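Local coordinates for ABC transporter periplasmic-binding protein YtfQ (Mycobacterium smegmatis, PDB 6HBD) that binds furanose sugars such as beta-D-galactofuranose as the solute-binding component of an ABC transporter, probably one that imports L-arabinofuranose, at residues Ala23-Glu28 against Glu60-Ala65; Thr33-Ser38 against Pro263-Glu268; Pro100-Asp105 against Tyr116-Gly121; Ala211-Met216 against Ala239-His244. All coordinates share one frame; numbering follows the deposited sequence.

Interaction 1 of 4, residues Ala23-Glu28 against Glu60-Ala65. With GZL (beta-D-galactofuranose), chain L.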
# COMPACT_ATOMS: atom_id res chain seq x y z
N ALA A 23 8.55 13.54 -1.90
CA ALA A 23 9.58 12.65 -1.36
C ALA A 23 9.08 11.19 -1.30
O ALA A 23 8.44 10.78 -0.32
CB ALA A 23 10.05 13.14 -0.00
N GLN A 24 9.36 10.42 -2.36
CA GLN A 24 8.93 9.02 -2.46
C GLN A 24 9.72 8.14 -1.52
O GLN A 24 10.87 8.44 -1.19
CB GLN A 24 9.07 8.45 -3.90
CG GLN A 24 7.78 8.29 -4.71
CD GLN A 24 6.68 7.41 -4.14
OE1 GLN A 24 6.67 7.01 -2.98
NE2 GLN A 24 5.71 7.09 -4.98
N VAL A 25 9.08 7.02 -1.13
CA VAL A 25 9.65 5.99 -0.28
C VAL A 25 10.87 5.41 -1.03
O VAL A 25 12.01 5.62 -0.62
CB VAL A 25 8.61 4.89 0.04
CG1 VAL A 25 9.27 3.70 0.70
CG2 VAL A 25 7.47 5.42 0.90
N GLY A 26 10.60 4.71 -2.13
CA GLY A 26 11.59 4.05 -2.98
C GLY A 26 10.86 3.37 -4.12
O GLY A 26 9.83 3.89 -4.54
N ALA A 27 11.41 2.27 -4.68
CA ALA A 27 10.72 1.48 -5.70
C ALA A 27 10.64 0.01 -5.28
O ALA A 27 10.90 -0.89 -6.08
CB ALA A 27 11.44 1.61 -7.03
N GLU A 28 10.30 -0.22 -4.00
CA GLU A 28 10.20 -1.57 -3.42
C GLU A 28 9.11 -2.51 -4.05
O GLU A 28 9.24 -3.72 -3.89
CB GLU A 28 10.02 -1.49 -1.87
CG GLU A 28 8.64 -1.08 -1.34
CD GLU A 28 8.20 0.33 -1.64
OE1 GLU A 28 6.97 0.59 -1.54
OE2 GLU A 28 9.06 1.18 -1.97
N GLU A 60 15.78 8.52 6.69
CA GLU A 60 16.73 9.63 6.81
C GLU A 60 16.87 10.37 5.49
O GLU A 60 17.08 11.58 5.51
CB GLU A 60 18.13 9.13 7.29
CG GLU A 60 18.18 8.61 8.72
CD GLU A 60 17.32 7.38 9.01
OE1 GLU A 60 16.62 7.38 10.05
OE2 GLU A 60 17.33 6.44 8.18
N LYS A 61 16.72 9.66 4.35
CA LYS A 61 16.82 10.27 3.03
C LYS A 61 15.49 10.96 2.62
O LYS A 61 15.53 11.89 1.82
CB LYS A 61 17.32 9.23 2.00
CG LYS A 61 17.86 9.82 0.69
CD LYS A 61 19.20 10.59 0.80
CE LYS A 61 19.22 11.88 -0.00
NZ LYS A 61 19.08 11.65 -1.47
N GLN A 62 14.34 10.56 3.21
CA GLN A 62 13.06 11.27 2.99
C GLN A 62 13.12 12.58 3.78
O GLN A 62 12.66 13.63 3.31
CB GLN A 62 11.84 10.47 3.51
CG GLN A 62 11.41 9.30 2.65
CD GLN A 62 9.95 8.96 2.84
OE1 GLN A 62 9.56 8.14 3.70
NE2 GLN A 62 9.09 9.58 2.05
N ILE A 63 13.67 12.50 5.02
CA ILE A 63 13.88 13.64 5.93
C ILE A 63 14.82 14.67 5.28
O ILE A 63 14.51 15.85 5.26
CB ILE A 63 14.36 13.13 7.32
CG1 ILE A 63 13.17 12.48 8.06
CG2 ILE A 63 14.98 14.27 8.15
CD1 ILE A 63 13.45 11.89 9.35
N SER A 64 15.96 14.21 4.74
CA SER A 64 16.91 15.08 4.03
C SER A 64 16.26 15.75 2.83
O SER A 64 16.55 16.92 2.53
CB SER A 64 18.12 14.27 3.57
OG SER A 64 18.85 13.77 4.68
N ALA A 65 15.39 15.02 2.12
CA ALA A 65 14.69 15.53 0.95
C ALA A 65 13.69 16.60 1.36
O ALA A 65 13.58 17.61 0.66
CB ALA A 65 13.98 14.40 0.22
C6 GZL L . -0.35 1.55 0.53
C5 GZL L . 1.09 1.80 0.16
C4 GZL L . 1.93 0.53 0.21
C3 GZL L . 1.49 -0.57 -0.75
C2 GZL L . 2.78 -1.35 -0.91
O6 GZL L . -1.05 2.78 0.65
O5 GZL L . 1.66 2.83 0.98
O4 GZL L . 3.28 0.83 -0.22
O3 GZL L . 0.46 -1.42 -0.25
C1 GZL L . 3.78 -0.21 -1.06
O2 GZL L . 2.81 -2.19 -2.05
O1 GZL L . 4.94 -0.77 -0.57
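Gln62 reaches from helix 59-72 to the backbone of Ala23 at the end of strand 19-24, a strand-helix contact inside one lobe of a periplasmic binding protein, where parallel strands are layered between helices. The tight part is small and buried. Ala23 CB faces Ala65 CB at 4.1 Å, two methyl groups that let helix and strand come close. Next to them the Gln62 chain starts beside its own backbone N (chi1 -76°) and runs extended, which brings NE2 to the Ala23 carbonyl. There Gln62 NE2 gives a bent, weak hydrogen bond to Ala23 O (2.7 Å). The same amide is held more firmly by the loop beyond strand 76-79: OE1 accepts from Val82 N and NE2 donates to Ser80 O, so one buried side chain ties two strand ends together. Gln24 points the other way, toward helix 30-46, and its OE1 takes Val25 N on an in-plane lone pair at 3.0 Å. The chain beyond Val25 draws away from helix 59-72 and brings Glu28 OE1 to O1 of the galactofuranose, though the place of OE1 is less sure. The other side of the helix is loose: Glu60, Lys61 and Ser64 face solvent. On it Ser64 OG lies 2.9 Å from Glu60 O, which Ser64 N meets from the opposite face of the carbonyl plane.

Interaction 2 of 4, residues Thr33-Ser38 against Pro263-Glu268. With ZN (zinc ion), chain J.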
# COMPACT_ATOMS: atom_id res chain seq x y z
N THR A 33 6.07 1.74 -8.05
CA THR A 33 6.51 2.18 -9.37
C THR A 33 5.32 2.75 -10.15
O THR A 33 5.47 3.77 -10.83
CB THR A 33 7.31 1.06 -10.06
OG1 THR A 33 6.53 -0.14 -10.10
CG2 THR A 33 8.62 0.78 -9.35
N ALA A 34 4.11 2.16 -9.96
CA ALA A 34 2.90 2.68 -10.57
C ALA A 34 2.58 4.05 -9.98
O ALA A 34 2.25 4.99 -10.72
CB ALA A 34 1.75 1.74 -10.31
N ASN A 35 2.70 4.17 -8.64
CA ASN A 35 2.45 5.43 -7.94
C ASN A 35 3.44 6.52 -8.44
O ASN A 35 3.00 7.61 -8.79
CB ASN A 35 2.55 5.24 -6.42
CG ASN A 35 2.14 6.43 -5.59
OD1 ASN A 35 2.95 7.04 -4.90
ND2 ASN A 35 0.86 6.76 -5.62
N THR A 36 4.75 6.19 -8.55
CA THR A 36 5.76 7.14 -9.02
C THR A 36 5.38 7.64 -10.41
O THR A 36 5.45 8.85 -10.64
CB THR A 36 7.14 6.52 -9.04
OG1 THR A 36 7.52 6.18 -7.72
CG2 THR A 36 8.18 7.44 -9.66
N GLU A 37 4.95 6.75 -11.31
CA GLU A 37 4.54 7.16 -12.66
C GLU A 37 3.30 8.07 -12.59
O GLU A 37 3.27 9.11 -13.25
CB GLU A 37 4.28 5.94 -13.58
CG GLU A 37 4.71 6.14 -15.03
CD GLU A 37 3.82 7.01 -15.92
OE1 GLU A 37 2.63 6.67 -16.10
OE2 GLU A 37 4.34 8.01 -16.47
N SER A 38 2.31 7.70 -11.74
CA SER A 38 1.09 8.51 -11.58
C SER A 38 1.42 9.92 -11.09
O SER A 38 0.88 10.88 -11.61
CB SER A 38 0.11 7.84 -10.61
OG SER A 38 -1.05 8.65 -10.44
N PRO A 263 -3.03 2.80 -6.82
CA PRO A 263 -1.84 3.66 -6.84
C PRO A 263 -1.98 4.98 -7.56
O PRO A 263 -1.09 5.82 -7.39
CB PRO A 263 -0.80 2.80 -7.57
CG PRO A 263 -1.59 1.99 -8.48
CD PRO A 263 -2.91 1.72 -7.82
N LEU A 264 -3.05 5.20 -8.34
CA LEU A 264 -3.16 6.38 -9.21
C LEU A 264 -3.67 7.66 -8.51
O LEU A 264 -4.70 8.27 -8.87
CB LEU A 264 -4.02 6.01 -10.43
CG LEU A 264 -3.69 4.66 -11.15
CD1 LEU A 264 -4.49 4.47 -12.41
CD2 LEU A 264 -2.24 4.55 -11.49
N LEU A 265 -2.85 8.14 -7.55
CA LEU A 265 -3.12 9.35 -6.75
C LEU A 265 -2.70 10.64 -7.45
O LEU A 265 -3.21 11.71 -7.11
CB LEU A 265 -2.35 9.28 -5.41
CG LEU A 265 -2.95 8.44 -4.29
CD1 LEU A 265 -3.56 7.15 -4.78
CD2 LEU A 265 -1.91 8.12 -3.27
N GLY A 266 -1.72 10.54 -8.36
CA GLY A 266 -1.18 11.69 -9.08
C GLY A 266 -2.15 12.83 -9.31
O GLY A 266 -1.94 13.92 -8.81
N PRO A 267 -3.26 12.58 -10.05
CA PRO A 267 -4.22 13.65 -10.33
C PRO A 267 -4.80 14.38 -9.12
O PRO A 267 -4.77 15.62 -9.13
CB PRO A 267 -5.31 12.93 -11.12
CG PRO A 267 -4.62 11.80 -11.75
CD PRO A 267 -3.65 11.33 -10.74
N GLU A 268 -5.29 13.64 -8.07
CA GLU A 268 -5.86 14.28 -6.86
C GLU A 268 -4.78 14.99 -6.06
O GLU A 268 -5.01 16.12 -5.58
CB GLU A 268 -6.63 13.29 -5.97
CG GLU A 268 -7.66 13.98 -5.08
CD GLU A 268 -8.91 14.49 -5.78
OE1 GLU A 268 -9.45 13.77 -6.64
OE2 GLU A 268 -9.34 15.62 -5.47
ZN ZN J . 5.54 8.58 -17.78
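Ser38, Pro263 and Asn35 bury most of the surface where helix 30-46 meets the chain that has just left strand 257-260 of the other lobe. This is one of the crossings between the two lobes of a periplasmic binding protein, and the chain docks here on helix 30-46 before entering helix 266-277. Pro263 lays its ring against the helix, CG resting 3.8 Å from Ala34 CB. Its carbonyl turns to Asn35, whose CG stands anti to the backbone N (chi1 -172°), which carries ND2 to the Pro263 carbonyl. Asn35 ND2 donates to Pro263 O at 2.8 Å in a nearly straight bond (162°), with the oxygen close to the amide plane. Pro263 O takes a second donor, Leu265 N at 2.9 Å, which closes an inverse gamma turn centred on Leu264. Beyond that turn Ser38 OG accepts a weak, bent bond from Gly266 N (2.9 Å), and the CA of Gly266 leans on Ser38 O at 3.4 Å. Leu265 CD2 lies 3.9 Å from Asn35 ND2, alongside the amide. Glu37 takes no part in the docking and binds a zinc ion through OE2 at 1.9 Å. Pro263 O thus has two donors, and both ends of the Asn35 amide are engaged, OD1 being held weakly from strand 19-24 by Gln24 NE2. Helix side chains grip the backbone of the crossing chain, so the contact depends on how that chain is bent more than on its side chains.

Interaction 3 of 4, residues Pro100-Asp105 against Tyr116-Gly121. With GZL (beta-D-galactofuranose), chain L.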
# COMPACT_ATOMS: atom_id res chain seq x y z
N PRO A 100 2.74 24.14 3.18
CA PRO A 100 1.76 23.11 3.58
C PRO A 100 2.23 21.67 3.28
O PRO A 100 3.06 21.48 2.38
CB PRO A 100 0.53 23.47 2.77
CG PRO A 100 0.70 24.89 2.37
CD PRO A 100 2.18 25.03 2.16
N VAL A 101 1.68 20.67 4.01
CA VAL A 101 2.09 19.28 3.84
C VAL A 101 0.89 18.40 3.50
O VAL A 101 -0.15 18.55 4.12
CB VAL A 101 2.85 18.78 5.09
CG1 VAL A 101 3.27 17.32 4.95
CG2 VAL A 101 4.06 19.66 5.38
N ILE A 102 1.06 17.46 2.52
CA ILE A 102 0.03 16.47 2.14
C ILE A 102 0.68 15.09 2.29
O ILE A 102 1.78 14.86 1.77
CB ILE A 102 -0.59 16.66 0.72
CG1 ILE A 102 -1.19 18.07 0.54
CG2 ILE A 102 -1.65 15.57 0.44
CD1 ILE A 102 -1.54 18.47 -0.93
N LEU A 103 -0.01 14.18 2.98
CA LEU A 103 0.46 12.81 3.20
C LEU A 103 -0.24 11.93 2.19
O LEU A 103 -1.45 12.07 2.02
CB LEU A 103 0.16 12.36 4.64
CG LEU A 103 1.26 12.64 5.69
CD1 LEU A 103 1.85 14.06 5.56
CD2 LEU A 103 0.73 12.39 7.09
N THR A 104 0.53 11.09 1.44
CA THR A 104 -0.03 10.20 0.41
C THR A 104 0.32 8.73 0.71
O THR A 104 1.47 8.41 1.03
CB THR A 104 0.33 10.66 -1.04
OG1 THR A 104 1.48 9.97 -1.54
CG2 THR A 104 0.51 12.14 -1.17
N ASP A 105 -0.72 7.86 0.71
CA ASP A 105 -0.71 6.41 0.88
C ASP A 105 -0.12 5.86 2.21
O ASP A 105 -0.20 4.66 2.44
CB ASP A 105 -0.04 5.73 -0.32
CG ASP A 105 1.44 5.95 -0.52
OD1 ASP A 105 2.24 5.24 0.14
OD2 ASP A 105 1.81 6.79 -1.38
N TYR A 116 0.22 18.67 8.91
CA TYR A 116 -0.14 18.32 7.54
C TYR A 116 -1.62 18.66 7.28
O TYR A 116 -2.44 18.58 8.20
CB TYR A 116 0.13 16.85 7.26
CG TYR A 116 -0.71 15.90 8.09
CD1 TYR A 116 -1.96 15.47 7.64
CD2 TYR A 116 -0.25 15.40 9.30
CE1 TYR A 116 -2.73 14.58 8.38
CE2 TYR A 116 -1.00 14.49 10.04
CZ TYR A 116 -2.24 14.08 9.58
OH TYR A 116 -2.98 13.18 10.32
N LYS A 117 -1.96 18.97 6.02
CA LYS A 117 -3.30 19.39 5.60
C LYS A 117 -4.29 18.26 5.39
O LYS A 117 -5.46 18.36 5.78
CB LYS A 117 -3.21 20.26 4.33
CG LYS A 117 -2.33 21.52 4.45
CD LYS A 117 -2.85 22.50 5.49
CE LYS A 117 -2.26 23.89 5.37
NZ LYS A 117 -2.97 24.88 6.23
N THR A 118 -3.84 17.18 4.77
CA THR A 118 -4.71 16.04 4.47
C THR A 118 -3.92 14.78 4.26
O THR A 118 -2.71 14.85 4.03
CB THR A 118 -5.58 16.35 3.21
OG1 THR A 118 -6.56 15.32 3.03
CG2 THR A 118 -4.75 16.47 1.95
N PHE A 119 -4.64 13.62 4.28
CA PHE A 119 -4.08 12.29 4.00
C PHE A 119 -4.91 11.60 2.90
O PHE A 119 -6.11 11.36 3.09
CB PHE A 119 -4.01 11.44 5.28
CG PHE A 119 -3.69 9.96 5.09
CD1 PHE A 119 -2.68 9.57 4.22
CD2 PHE A 119 -4.36 8.98 5.80
CE1 PHE A 119 -2.42 8.21 4.01
CE2 PHE A 119 -4.08 7.63 5.60
CZ PHE A 119 -3.12 7.25 4.71
N ILE A 120 -4.26 11.26 1.76
CA ILE A 120 -4.88 10.58 0.62
C ILE A 120 -4.39 9.16 0.71
O ILE A 120 -3.18 8.96 0.63
CB ILE A 120 -4.50 11.18 -0.77
CG1 ILE A 120 -4.05 12.66 -0.71
CG2 ILE A 120 -5.64 10.99 -1.81
CD1 ILE A 120 -3.21 13.06 -1.96
N GLY A 121 -5.28 8.19 0.92
CA GLY A 121 -4.85 6.79 1.01
C GLY A 121 -6.04 5.88 1.11
O GLY A 121 -7.16 6.37 1.02
C6 GZL L . -0.35 1.55 0.53
C5 GZL L . 1.09 1.80 0.16
C4 GZL L . 1.93 0.53 0.21
C3 GZL L . 1.49 -0.57 -0.75
C2 GZL L . 2.78 -1.35 -0.91
O6 GZL L . -1.05 2.78 0.65
O5 GZL L . 1.66 2.83 0.98
O4 GZL L . 3.28 0.83 -0.22
O3 GZL L . 0.46 -1.42 -0.25
C1 GZL L . 3.78 -0.21 -1.06
O2 GZL L . 2.81 -2.19 -2.05
O1 GZL L . 4.94 -0.77 -0.57
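Leu103, with CG beside its backbone N (chi1 -90°), and Tyr116, with CG set between its backbone N and carbonyl carbon (chi1 64°), bring a methyl over a ring. Leu103 CD2 lies 3.8 Å from the centroid of the Tyr116 ring, only 10° off the ring normal, a CH-pi contact, while CD1 packs on Tyr116 CB. Phe119 behaves differently: it turns its edge to the neighbouring backbone, its CE1 3.7 Å from Asp105 N. Leu103 and Phe119 share one side of the sheet. On the side of Ile102 and Thr104, Ile102 CG2 meets Thr118 CG2 at 3.6 Å and Ile120 CD1 at 3.8 Å, a face covered by helix 266-277, Leu272 touching Ile102 and Ile120, and Leu269 touching Thr104. The two strands, 101-104 and 118-121, are parallel neighbours in the sheet of the first lobe, joined by a connection without a helix, unlike the beta-alpha-beta crossovers around them. Backbone bonds alternate across them: Lys117 N to Val101 O, Leu103 N to Thr118 O, Ile120 N to Leu103 O, and finally Asp105 N to Ile120 O at 2.7 Å. That last bond fixes the residue at the carboxyl end of the sheet, where the sugar sits. Asp105 O accepts from O6 of the galactofuranose at 2.7 Å, and Asp105 OD1 is 2.6 Å from the sugar O5. Asp105 OD2 makes a salt bridge with Arg32 NH1, and Ser80 OG is bonded to OD1.

Interaction 4 of 4, residues Ala211-Met216 against Ala239-His244. With ZN (zinc ion), chain C; GZL (beta-D-galactofuranose), chain L.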
# COMPACT_ATOMS: atom_id res chain seq x y z
N ALA A 211 -0.39 -12.32 2.00
CA ALA A 211 0.66 -11.37 1.69
C ALA A 211 0.07 -9.98 1.82
O ALA A 211 -0.97 -9.72 1.24
CB ALA A 211 1.20 -11.62 0.30
N GLN A 212 0.73 -9.08 2.57
CA GLN A 212 0.21 -7.72 2.75
C GLN A 212 0.47 -6.85 1.53
O GLN A 212 0.08 -5.68 1.51
CB GLN A 212 0.78 -7.08 4.03
CG GLN A 212 0.13 -7.65 5.29
CD GLN A 212 0.79 -7.13 6.53
OE1 GLN A 212 1.55 -6.16 6.51
NE2 GLN A 212 0.52 -7.79 7.64
N ASN A 213 1.14 -7.41 0.51
CA ASN A 213 1.44 -6.70 -0.72
C ASN A 213 1.66 -7.81 -1.73
O ASN A 213 2.37 -8.76 -1.40
CB ASN A 213 2.64 -5.80 -0.46
CG ASN A 213 3.70 -5.77 -1.49
OD1 ASN A 213 4.72 -6.43 -1.36
ND2 ASN A 213 3.49 -4.97 -2.51
N ASP A 214 0.97 -7.78 -2.88
CA ASP A 214 1.07 -8.91 -3.79
C ASP A 214 2.49 -9.15 -4.35
O ASP A 214 2.74 -10.27 -4.79
CB ASP A 214 0.00 -8.93 -4.91
CG ASP A 214 -0.37 -7.69 -5.66
OD1 ASP A 214 0.48 -6.79 -5.77
OD2 ASP A 214 -1.51 -7.65 -6.19
N ASP A 215 3.44 -8.18 -4.26
CA ASP A 215 4.84 -8.46 -4.64
C ASP A 215 5.39 -9.55 -3.71
O ASP A 215 5.93 -10.54 -4.19
CB ASP A 215 5.72 -7.22 -4.59
CG ASP A 215 5.48 -6.29 -5.74
OD1 ASP A 215 4.30 -5.97 -6.02
OD2 ASP A 215 6.47 -5.87 -6.37
N MET A 216 5.15 -9.43 -2.39
CA MET A 216 5.59 -10.47 -1.45
C MET A 216 4.91 -11.80 -1.73
O MET A 216 5.56 -12.84 -1.67
CB MET A 216 5.34 -10.04 0.00
CG MET A 216 6.27 -8.92 0.44
SD MET A 216 6.02 -8.21 2.07
CE MET A 216 4.28 -8.41 2.30
N ALA A 239 -3.74 -11.52 -1.32
CA ALA A 239 -2.90 -10.36 -1.13
C ALA A 239 -3.65 -9.06 -1.33
O ALA A 239 -4.83 -9.07 -1.70
CB ALA A 239 -1.70 -10.43 -2.04
N VAL A 240 -2.97 -7.96 -0.99
CA VAL A 240 -3.49 -6.60 -1.10
C VAL A 240 -2.64 -5.88 -2.17
O VAL A 240 -1.45 -6.15 -2.26
CB VAL A 240 -3.45 -5.90 0.29
CG1 VAL A 240 -3.89 -4.43 0.19
CG2 VAL A 240 -4.33 -6.65 1.28
N ASP A 241 -3.27 -4.99 -2.95
CA ASP A 241 -2.73 -4.18 -4.05
C ASP A 241 -3.41 -4.47 -5.37
O ASP A 241 -3.93 -3.47 -5.87
CB ASP A 241 -1.21 -4.23 -4.27
CG ASP A 241 -0.35 -3.49 -3.27
OD1 ASP A 241 -0.92 -2.83 -2.36
OD2 ASP A 241 0.89 -3.55 -3.41
N ALA A 242 -3.37 -5.62 -6.02
CA ALA A 242 -3.95 -5.72 -7.37
C ALA A 242 -3.08 -4.94 -8.41
O ALA A 242 -3.58 -4.10 -9.14
CB ALA A 242 -5.41 -5.26 -7.41
N THR A 243 -1.77 -5.22 -8.43
CA THR A 243 -0.78 -4.78 -9.42
C THR A 243 -1.02 -5.58 -10.70
O THR A 243 -1.87 -6.47 -10.72
CB THR A 243 0.63 -4.99 -8.90
OG1 THR A 243 0.75 -6.33 -8.44
CG2 THR A 243 0.98 -4.03 -7.79
N HIS A 244 -0.29 -5.26 -11.78
CA HIS A 244 -0.46 -5.96 -13.05
C HIS A 244 -0.09 -7.39 -12.87
O HIS A 244 -0.91 -8.27 -13.14
CB HIS A 244 0.41 -5.33 -14.15
CG HIS A 244 0.06 -5.72 -15.55
ND1 HIS A 244 0.78 -5.22 -16.63
CD2 HIS A 244 -0.96 -6.48 -16.01
CE1 HIS A 244 0.19 -5.70 -17.70
NE2 HIS A 244 -0.86 -6.47 -17.38
ZN ZN C . 2.71 -4.20 -16.05
C6 GZL L . -0.35 1.55 0.53
C5 GZL L . 1.09 1.80 0.16
C4 GZL L . 1.93 0.53 0.21
C3 GZL L . 1.49 -0.57 -0.75
C2 GZL L . 2.78 -1.35 -0.91
O6 GZL L . -1.05 2.78 0.65
O5 GZL L . 1.66 2.83 0.98
O4 GZL L . 3.28 0.83 -0.22
O3 GZL L . 0.46 -1.42 -0.25
C1 GZL L . 3.78 -0.21 -1.06
O2 GZL L . 2.81 -2.19 -2.05
O1 GZL L . 4.94 -0.77 -0.57
O HOH W 1 4.03 -5.88 -15.58
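Ala211 and Ala239 run side by side in a loose parallel pairing, with a long, weak bond from Val240 N to Ala211 O (3.5 Å), before the chain turns a corner at Val240, where Val240 O accepts from Asp214 N at 3.0 Å. Beyond that corner Asp214 does most of the work. Its CG sits between the backbone N and the carbonyl carbon (chi1 43°), which sends the carboxylate into the bend of 241-243. Thr243 OG1 donates to Asp214 OD1 at 2.7 Å, coming from above the carboxylate plane (50° out of it), and Ala242 N reaches Asp214 OD2 at 2.8 Å. Beside it Asn213 and Asp241 form the sugar end. Asn213 ND2 donates to Asp241 OD2 at 3.1 Å, on the syn side but tilted well out of the carboxylate plane, the amide and carboxylate planes being 72° apart. The same OD2 accepts from O2 of the galactofuranose (2.7 Å), and Asp241 OD1 accepts from its O3 (2.9 Å). Asn213 OD1 caps helix 214-226 by accepting from Met216 N. The carboxylates of Asp214 and Asp241 lie near each other, and the N-H and hydroxyl donors around them probably ease the charge. His244 ND1, beyond the bend, binds a zinc ion that also holds a water. The contact belongs to the second lobe, between strands 208-211 and 236-239, with strand 146-152 next to the former and strand 257-260 next to the latter; Asp215 OD2 reaches out of it to Gly30 N, at the start of helix 30-46 of the first lobe.

Interactions 1 and 3 lie in the first lobe, interaction 4 in the second, and interaction 2 where a crossing from the second lobe meets a helix of the first; all four are buried joints. Interactions 1 and 3 reach the same sheet, yet differ in chemistry: interaction 3 is regular parallel strand pairing with apolar side chains, interaction 1 a spare strand-helix contact led by one amide. Interaction 2 relies on bonds from side chain to backbone, and touches both: Gln24 meets Asn35, and Leu265 packs on Thr104. Interactions 1, 3 and 4 each send an acidic residue to the galactofuranose, Glu28, Asp105 and Asp241, from loops at strand ends of the two lobes around the cleft.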